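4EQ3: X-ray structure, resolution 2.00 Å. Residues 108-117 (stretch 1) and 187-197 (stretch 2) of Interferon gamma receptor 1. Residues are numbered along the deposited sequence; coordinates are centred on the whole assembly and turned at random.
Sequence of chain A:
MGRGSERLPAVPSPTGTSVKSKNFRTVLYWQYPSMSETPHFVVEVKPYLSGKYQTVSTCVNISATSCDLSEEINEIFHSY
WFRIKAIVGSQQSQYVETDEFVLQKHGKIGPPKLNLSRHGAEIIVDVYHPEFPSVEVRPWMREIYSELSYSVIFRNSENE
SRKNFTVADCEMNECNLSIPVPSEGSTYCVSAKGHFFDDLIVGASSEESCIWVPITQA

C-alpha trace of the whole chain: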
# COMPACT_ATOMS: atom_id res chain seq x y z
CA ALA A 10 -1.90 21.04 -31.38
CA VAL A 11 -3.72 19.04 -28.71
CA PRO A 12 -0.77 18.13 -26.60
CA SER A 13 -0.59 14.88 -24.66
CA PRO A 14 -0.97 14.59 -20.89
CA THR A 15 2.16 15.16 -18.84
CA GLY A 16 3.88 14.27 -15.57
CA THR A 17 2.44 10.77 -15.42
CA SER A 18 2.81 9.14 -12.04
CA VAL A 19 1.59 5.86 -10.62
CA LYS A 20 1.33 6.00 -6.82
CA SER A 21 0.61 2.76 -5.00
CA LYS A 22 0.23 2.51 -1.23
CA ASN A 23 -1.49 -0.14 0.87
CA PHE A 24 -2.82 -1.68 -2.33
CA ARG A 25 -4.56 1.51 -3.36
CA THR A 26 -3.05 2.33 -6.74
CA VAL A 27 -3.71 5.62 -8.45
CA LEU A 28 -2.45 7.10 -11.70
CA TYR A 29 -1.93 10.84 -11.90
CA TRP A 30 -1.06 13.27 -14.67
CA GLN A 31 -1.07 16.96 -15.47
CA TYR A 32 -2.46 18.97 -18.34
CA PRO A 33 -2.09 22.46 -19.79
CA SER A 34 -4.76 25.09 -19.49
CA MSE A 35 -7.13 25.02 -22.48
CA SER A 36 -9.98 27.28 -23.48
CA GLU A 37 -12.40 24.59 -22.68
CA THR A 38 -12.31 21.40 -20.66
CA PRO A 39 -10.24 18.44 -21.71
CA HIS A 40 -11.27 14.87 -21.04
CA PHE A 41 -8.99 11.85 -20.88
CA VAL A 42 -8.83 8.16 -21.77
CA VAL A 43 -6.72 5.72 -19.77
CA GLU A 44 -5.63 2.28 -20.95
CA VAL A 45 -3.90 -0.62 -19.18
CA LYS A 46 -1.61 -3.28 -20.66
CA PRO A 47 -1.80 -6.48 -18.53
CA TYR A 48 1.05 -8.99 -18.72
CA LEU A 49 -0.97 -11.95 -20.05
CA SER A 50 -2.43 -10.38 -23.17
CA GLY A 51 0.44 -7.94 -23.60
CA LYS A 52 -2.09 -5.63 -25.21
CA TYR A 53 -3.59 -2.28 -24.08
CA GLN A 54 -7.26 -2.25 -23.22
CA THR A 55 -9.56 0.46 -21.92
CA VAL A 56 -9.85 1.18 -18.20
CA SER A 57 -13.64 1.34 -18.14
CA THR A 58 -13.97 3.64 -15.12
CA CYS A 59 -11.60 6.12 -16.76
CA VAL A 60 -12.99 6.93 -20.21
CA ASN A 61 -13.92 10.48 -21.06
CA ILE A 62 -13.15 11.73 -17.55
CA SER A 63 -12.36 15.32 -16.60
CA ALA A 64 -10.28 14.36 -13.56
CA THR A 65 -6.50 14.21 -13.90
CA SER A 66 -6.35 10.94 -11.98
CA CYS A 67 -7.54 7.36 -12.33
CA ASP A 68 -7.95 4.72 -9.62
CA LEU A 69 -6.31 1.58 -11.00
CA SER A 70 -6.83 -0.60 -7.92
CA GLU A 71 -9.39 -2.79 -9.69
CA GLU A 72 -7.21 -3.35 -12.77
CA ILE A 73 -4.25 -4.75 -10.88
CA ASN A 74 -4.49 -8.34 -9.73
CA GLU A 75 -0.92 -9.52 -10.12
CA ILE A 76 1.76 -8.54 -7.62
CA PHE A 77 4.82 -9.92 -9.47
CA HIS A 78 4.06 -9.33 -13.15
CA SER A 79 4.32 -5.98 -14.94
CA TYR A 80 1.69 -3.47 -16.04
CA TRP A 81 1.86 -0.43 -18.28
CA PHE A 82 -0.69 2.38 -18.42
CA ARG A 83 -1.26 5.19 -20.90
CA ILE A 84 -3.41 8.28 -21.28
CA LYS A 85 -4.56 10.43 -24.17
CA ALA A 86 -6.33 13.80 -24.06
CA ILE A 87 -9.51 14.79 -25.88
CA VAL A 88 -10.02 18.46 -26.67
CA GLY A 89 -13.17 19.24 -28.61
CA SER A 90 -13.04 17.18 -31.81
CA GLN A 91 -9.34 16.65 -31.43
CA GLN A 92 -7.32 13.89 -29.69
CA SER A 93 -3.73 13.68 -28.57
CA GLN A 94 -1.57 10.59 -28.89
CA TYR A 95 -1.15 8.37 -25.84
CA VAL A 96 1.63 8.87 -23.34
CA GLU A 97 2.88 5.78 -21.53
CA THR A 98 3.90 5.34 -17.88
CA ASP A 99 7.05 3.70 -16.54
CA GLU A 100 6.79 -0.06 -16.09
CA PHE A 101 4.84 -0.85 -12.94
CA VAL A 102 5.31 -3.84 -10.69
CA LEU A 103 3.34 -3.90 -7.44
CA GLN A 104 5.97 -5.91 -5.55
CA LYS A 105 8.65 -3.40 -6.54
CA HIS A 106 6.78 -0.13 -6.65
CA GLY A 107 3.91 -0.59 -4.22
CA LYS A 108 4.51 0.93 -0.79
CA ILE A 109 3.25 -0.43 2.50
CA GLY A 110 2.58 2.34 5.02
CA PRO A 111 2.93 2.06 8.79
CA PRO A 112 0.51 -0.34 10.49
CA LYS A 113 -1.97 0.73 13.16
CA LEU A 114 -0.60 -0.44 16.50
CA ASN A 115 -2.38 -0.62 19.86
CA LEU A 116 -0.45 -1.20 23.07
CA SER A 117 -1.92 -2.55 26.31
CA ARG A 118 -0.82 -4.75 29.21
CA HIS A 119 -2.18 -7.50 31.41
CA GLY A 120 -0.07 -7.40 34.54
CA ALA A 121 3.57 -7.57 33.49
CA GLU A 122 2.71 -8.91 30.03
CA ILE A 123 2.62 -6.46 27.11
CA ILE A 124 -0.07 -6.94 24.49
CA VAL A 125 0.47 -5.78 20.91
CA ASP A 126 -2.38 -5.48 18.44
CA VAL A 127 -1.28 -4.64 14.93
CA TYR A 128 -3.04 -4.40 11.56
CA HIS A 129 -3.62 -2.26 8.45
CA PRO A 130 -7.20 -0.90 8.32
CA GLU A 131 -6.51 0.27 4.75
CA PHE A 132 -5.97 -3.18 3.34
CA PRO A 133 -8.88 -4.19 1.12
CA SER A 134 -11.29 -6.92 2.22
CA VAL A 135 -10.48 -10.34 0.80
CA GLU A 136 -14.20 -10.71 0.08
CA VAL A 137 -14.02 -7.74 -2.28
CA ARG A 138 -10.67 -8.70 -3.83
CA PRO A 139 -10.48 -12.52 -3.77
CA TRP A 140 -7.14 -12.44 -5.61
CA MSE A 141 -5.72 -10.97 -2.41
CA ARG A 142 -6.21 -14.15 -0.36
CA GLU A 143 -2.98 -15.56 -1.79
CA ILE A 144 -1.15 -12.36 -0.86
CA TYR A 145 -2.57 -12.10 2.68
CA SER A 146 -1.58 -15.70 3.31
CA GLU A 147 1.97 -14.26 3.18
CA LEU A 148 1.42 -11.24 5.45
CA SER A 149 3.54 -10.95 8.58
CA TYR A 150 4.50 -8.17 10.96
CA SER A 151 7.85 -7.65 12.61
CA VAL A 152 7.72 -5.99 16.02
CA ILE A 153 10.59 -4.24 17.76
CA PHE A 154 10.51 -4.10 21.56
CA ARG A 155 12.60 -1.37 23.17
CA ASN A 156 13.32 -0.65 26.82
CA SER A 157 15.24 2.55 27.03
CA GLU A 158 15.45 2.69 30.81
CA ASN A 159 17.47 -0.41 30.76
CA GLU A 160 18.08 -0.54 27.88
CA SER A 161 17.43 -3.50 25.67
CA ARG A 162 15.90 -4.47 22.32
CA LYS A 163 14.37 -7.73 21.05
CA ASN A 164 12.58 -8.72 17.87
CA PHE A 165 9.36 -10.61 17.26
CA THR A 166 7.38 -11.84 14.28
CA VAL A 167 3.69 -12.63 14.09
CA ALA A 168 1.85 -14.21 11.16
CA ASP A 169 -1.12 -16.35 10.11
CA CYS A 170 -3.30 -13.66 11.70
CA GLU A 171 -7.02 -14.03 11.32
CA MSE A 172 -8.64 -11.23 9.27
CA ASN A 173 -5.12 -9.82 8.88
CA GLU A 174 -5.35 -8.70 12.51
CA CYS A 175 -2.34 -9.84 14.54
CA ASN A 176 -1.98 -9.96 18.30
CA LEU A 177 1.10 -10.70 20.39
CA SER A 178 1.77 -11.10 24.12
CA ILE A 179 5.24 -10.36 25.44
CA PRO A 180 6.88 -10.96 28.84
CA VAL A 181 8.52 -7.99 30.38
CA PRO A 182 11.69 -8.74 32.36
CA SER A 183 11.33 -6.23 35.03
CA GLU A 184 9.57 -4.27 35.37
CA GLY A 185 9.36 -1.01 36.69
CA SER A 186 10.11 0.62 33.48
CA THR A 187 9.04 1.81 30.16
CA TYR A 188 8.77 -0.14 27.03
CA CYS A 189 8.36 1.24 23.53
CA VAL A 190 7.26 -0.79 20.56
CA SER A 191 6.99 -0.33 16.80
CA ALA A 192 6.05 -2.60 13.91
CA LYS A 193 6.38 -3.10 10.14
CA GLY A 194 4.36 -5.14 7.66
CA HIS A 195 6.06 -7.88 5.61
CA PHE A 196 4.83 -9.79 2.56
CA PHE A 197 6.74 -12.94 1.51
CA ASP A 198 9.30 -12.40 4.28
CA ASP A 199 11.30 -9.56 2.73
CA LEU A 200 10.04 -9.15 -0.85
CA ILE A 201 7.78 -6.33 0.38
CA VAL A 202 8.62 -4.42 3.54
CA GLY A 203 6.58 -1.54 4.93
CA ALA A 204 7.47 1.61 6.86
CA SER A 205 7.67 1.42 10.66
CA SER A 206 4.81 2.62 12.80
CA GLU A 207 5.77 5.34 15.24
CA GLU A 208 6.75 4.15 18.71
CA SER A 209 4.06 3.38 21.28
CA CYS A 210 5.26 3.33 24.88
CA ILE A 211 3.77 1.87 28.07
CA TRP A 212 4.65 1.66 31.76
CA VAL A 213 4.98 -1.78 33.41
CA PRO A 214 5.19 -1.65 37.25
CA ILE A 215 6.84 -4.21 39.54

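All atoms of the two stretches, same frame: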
# COMPACT_ATOMS: atom_id res chain seq x y z
N LYS A 108 4.01 0.66 -2.13
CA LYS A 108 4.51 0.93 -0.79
C LYS A 108 3.55 0.38 0.24
O LYS A 108 2.34 0.36 0.01
CB LYS A 108 4.70 2.43 -0.55
CG LYS A 108 5.90 3.06 -1.25
CD LYS A 108 6.25 4.41 -0.64
CE LYS A 108 6.82 5.36 -1.68
NZ LYS A 108 7.15 6.71 -1.10
N ILE A 109 4.08 -0.06 1.37
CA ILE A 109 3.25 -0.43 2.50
C ILE A 109 3.50 0.55 3.65
O ILE A 109 4.60 0.61 4.21
CB ILE A 109 3.51 -1.88 2.94
CG1 ILE A 109 3.15 -2.85 1.81
CG2 ILE A 109 2.72 -2.22 4.21
CD1 ILE A 109 1.68 -2.85 1.45
N GLY A 110 2.48 1.34 3.97
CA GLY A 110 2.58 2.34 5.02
C GLY A 110 2.63 1.75 6.43
O GLY A 110 2.47 0.55 6.62
N PRO A 111 2.84 2.61 7.43
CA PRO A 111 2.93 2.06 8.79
C PRO A 111 1.62 1.39 9.20
O PRO A 111 0.54 1.81 8.79
CB PRO A 111 3.21 3.29 9.65
CG PRO A 111 2.80 4.47 8.83
CD PRO A 111 3.01 4.07 7.39
N PRO A 112 1.72 0.31 9.99
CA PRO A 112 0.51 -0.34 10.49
C PRO A 112 -0.07 0.44 11.67
O PRO A 112 0.63 1.22 12.30
CB PRO A 112 1.02 -1.69 10.98
CG PRO A 112 2.43 -1.43 11.36
CD PRO A 112 2.94 -0.42 10.38
N LYS A 113 -1.34 0.20 11.96
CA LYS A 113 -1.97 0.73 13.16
C LYS A 113 -1.58 -0.19 14.31
O LYS A 113 -1.70 -1.41 14.20
CB LYS A 113 -3.48 0.78 12.97
CG LYS A 113 -4.24 1.41 14.12
CD LYS A 113 -3.84 2.86 14.33
CE LYS A 113 -4.61 3.49 15.49
NZ LYS A 113 -4.20 4.91 15.75
N LEU A 114 -1.10 0.38 15.41
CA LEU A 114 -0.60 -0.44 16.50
C LEU A 114 -1.20 -0.01 17.83
O LEU A 114 -1.03 1.14 18.24
CB LEU A 114 0.92 -0.35 16.56
CG LEU A 114 1.65 -1.33 17.50
CD1 LEU A 114 3.09 -1.54 17.05
CD2 LEU A 114 1.60 -0.88 18.95
N ASN A 115 -1.88 -0.92 18.51
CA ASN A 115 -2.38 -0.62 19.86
C ASN A 115 -1.60 -1.38 20.93
O ASN A 115 -1.31 -2.57 20.79
CB ASN A 115 -3.88 -0.93 19.99
CG ASN A 115 -4.45 -0.42 21.30
OD1 ASN A 115 -5.05 -1.18 22.08
ND2 ASN A 115 -4.25 0.87 21.57
N LEU A 116 -1.30 -0.68 22.02
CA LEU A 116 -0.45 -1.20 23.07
C LEU A 116 -1.20 -1.21 24.40
O LEU A 116 -1.68 -0.17 24.85
CB LEU A 116 0.80 -0.34 23.21
CG LEU A 116 2.03 -0.97 23.86
CD1 LEU A 116 2.42 -2.23 23.10
CD2 LEU A 116 3.18 0.02 23.90
N SER A 117 -1.28 -2.38 25.01
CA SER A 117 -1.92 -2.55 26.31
C SER A 117 -1.08 -3.50 27.15
O SER A 117 -0.03 -3.98 26.69
CB SER A 117 -3.34 -3.09 26.16
OG SER A 117 -3.34 -4.34 25.47
N THR A 187 9.81 1.48 31.31
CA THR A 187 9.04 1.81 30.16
C THR A 187 9.53 1.06 28.99
O THR A 187 10.70 0.87 28.79
CB THR A 187 8.98 3.25 29.88
OG1 THR A 187 8.41 3.89 30.98
CG2 THR A 187 8.13 3.47 28.72
N TYR A 188 8.55 0.58 28.28
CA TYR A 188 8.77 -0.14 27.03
C TYR A 188 8.13 0.56 25.85
O TYR A 188 6.99 1.03 25.94
CB TYR A 188 8.26 -1.57 27.13
CG TYR A 188 9.07 -2.39 28.08
CD1 TYR A 188 8.83 -2.33 29.44
CD2 TYR A 188 10.11 -3.19 27.62
CE1 TYR A 188 9.58 -3.06 30.32
CE2 TYR A 188 10.87 -3.93 28.50
CZ TYR A 188 10.60 -3.85 29.85
OH TYR A 188 11.35 -4.58 30.72
N CYS A 189 8.86 0.61 24.74
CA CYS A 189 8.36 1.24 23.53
C CYS A 189 8.45 0.28 22.37
O CYS A 189 9.46 -0.40 22.18
CB CYS A 189 9.15 2.51 23.23
SG CYS A 189 9.13 3.70 24.58
N VAL A 190 7.38 0.22 21.59
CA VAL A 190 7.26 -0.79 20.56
C VAL A 190 6.83 -0.17 19.24
O VAL A 190 6.03 0.80 19.22
CB VAL A 190 6.26 -1.88 20.97
CG1 VAL A 190 4.84 -1.44 20.69
CG2 VAL A 190 6.57 -3.17 20.24
N SER A 191 7.36 -0.72 18.15
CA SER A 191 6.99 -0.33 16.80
C SER A 191 6.87 -1.58 15.93
O SER A 191 7.34 -2.65 16.31
CB SER A 191 8.05 0.59 16.20
OG SER A 191 9.27 -0.10 16.04
N ALA A 192 6.25 -1.44 14.77
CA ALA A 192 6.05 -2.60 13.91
C ALA A 192 6.12 -2.25 12.43
O ALA A 192 5.90 -1.09 12.05
CB ALA A 192 4.71 -3.28 14.23
N LYS A 193 6.41 -3.23 11.59
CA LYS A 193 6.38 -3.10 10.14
C LYS A 193 5.65 -4.28 9.49
O LYS A 193 5.76 -5.35 9.93
CB LYS A 193 7.79 -3.12 9.56
CG LYS A 193 8.62 -1.98 9.73
CD LYS A 193 9.78 -2.11 8.79
CE LYS A 193 10.98 -2.53 9.44
NZ LYS A 193 12.13 -2.07 8.75
N GLY A 194 4.94 -4.05 8.42
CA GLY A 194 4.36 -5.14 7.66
C GLY A 194 5.38 -5.80 6.73
O GLY A 194 6.29 -5.13 6.23
N HIS A 195 5.23 -7.11 6.53
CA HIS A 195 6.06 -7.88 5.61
C HIS A 195 5.15 -8.73 4.72
O HIS A 195 4.18 -9.29 5.20
CB HIS A 195 7.00 -8.83 6.37
CG HIS A 195 8.19 -8.16 6.99
ND1 HIS A 195 8.13 -7.48 8.19
CD2 HIS A 195 9.49 -8.10 6.59
CE1 HIS A 195 9.33 -7.01 8.49
NE2 HIS A 195 10.17 -7.37 7.53
N PHE A 196 5.47 -8.82 3.43
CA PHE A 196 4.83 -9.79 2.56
C PHE A 196 5.92 -10.68 1.93
O PHE A 196 6.90 -10.17 1.39
CB PHE A 196 3.99 -9.11 1.47
CG PHE A 196 2.68 -8.51 1.96
CD1 PHE A 196 2.59 -7.16 2.27
CD2 PHE A 196 1.54 -9.29 2.06
CE1 PHE A 196 1.39 -6.61 2.72
CE2 PHE A 196 0.32 -8.75 2.50
CZ PHE A 196 0.25 -7.40 2.83
N PHE A 197 5.75 -11.99 2.02
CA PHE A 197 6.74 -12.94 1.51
C PHE A 197 8.09 -12.72 2.17
O PHE A 197 9.11 -12.55 1.49
CB PHE A 197 6.92 -12.79 0.01
CG PHE A 197 5.65 -12.95 -0.77
CD1 PHE A 197 5.20 -14.21 -1.13
CD2 PHE A 197 4.91 -11.84 -1.16
CE1 PHE A 197 4.02 -14.35 -1.84
CE2 PHE A 197 3.74 -12.00 -1.88
CZ PHE A 197 3.30 -13.25 -2.22
O HOH W 1 4.48 -1.30 7.61

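Residues 108-117 pack against strand 187-196 of Interferon gamma receptor 1. Strand 113-117 runs roughly antiparallel to strand 187-196 (150° between their directions), with axes 8.0 Å apart at closest approach; no direct hydrogen bond joins the stretches, and the contact, 405 Å² of buried surface, is mainly apolar.

Alternation turns Leu114 and Leu116 of one strand, and Val190, Ala192 and Phe196 of the other, toward the contact, whereas Asn115 points away into an exposed position and Ser191, Lys193 and His195 likewise point away. Val190 packs against both leucines, its CG1 lying 3.7 Å from Leu114 CD2 and 3.5 Å from Leu116 CD1. Leu114, with chi1 and chi2 both t, also reaches the next inward residue, its CD1 standing 3.7 Å from Ala192 CB. The methyl of Ala192 also packs against the Pro112 ring: Pro112 CG is 4.1 Å from Ala192 CB, and Pro112 CD rests 3.5 Å from Ala192 O. Farther along, Ile109 (m, m) extends its CD1 to 4.0 Å from Phe196 CE1, so that two buried apolar side chains meet. Tyr188 starts toward stretch 1, but the end of its side chain leads away, and its ring adds little.

Gly194 occupies an inward position between Ala192 and Phe196. A CB there would point toward stretch 1 and lie 3.6 Å from Ile109 CG2, a tight fit; as glycine, the residue meets stretch 1 with backbone alone. Water 1 provides the polar link, donating to Gly110 O (2.9 Å from the water O) and accepting from Gly194 N (2.9 Å from the water O). It thereby satisfies one backbone group from each stretch where the main chains do not bond directly.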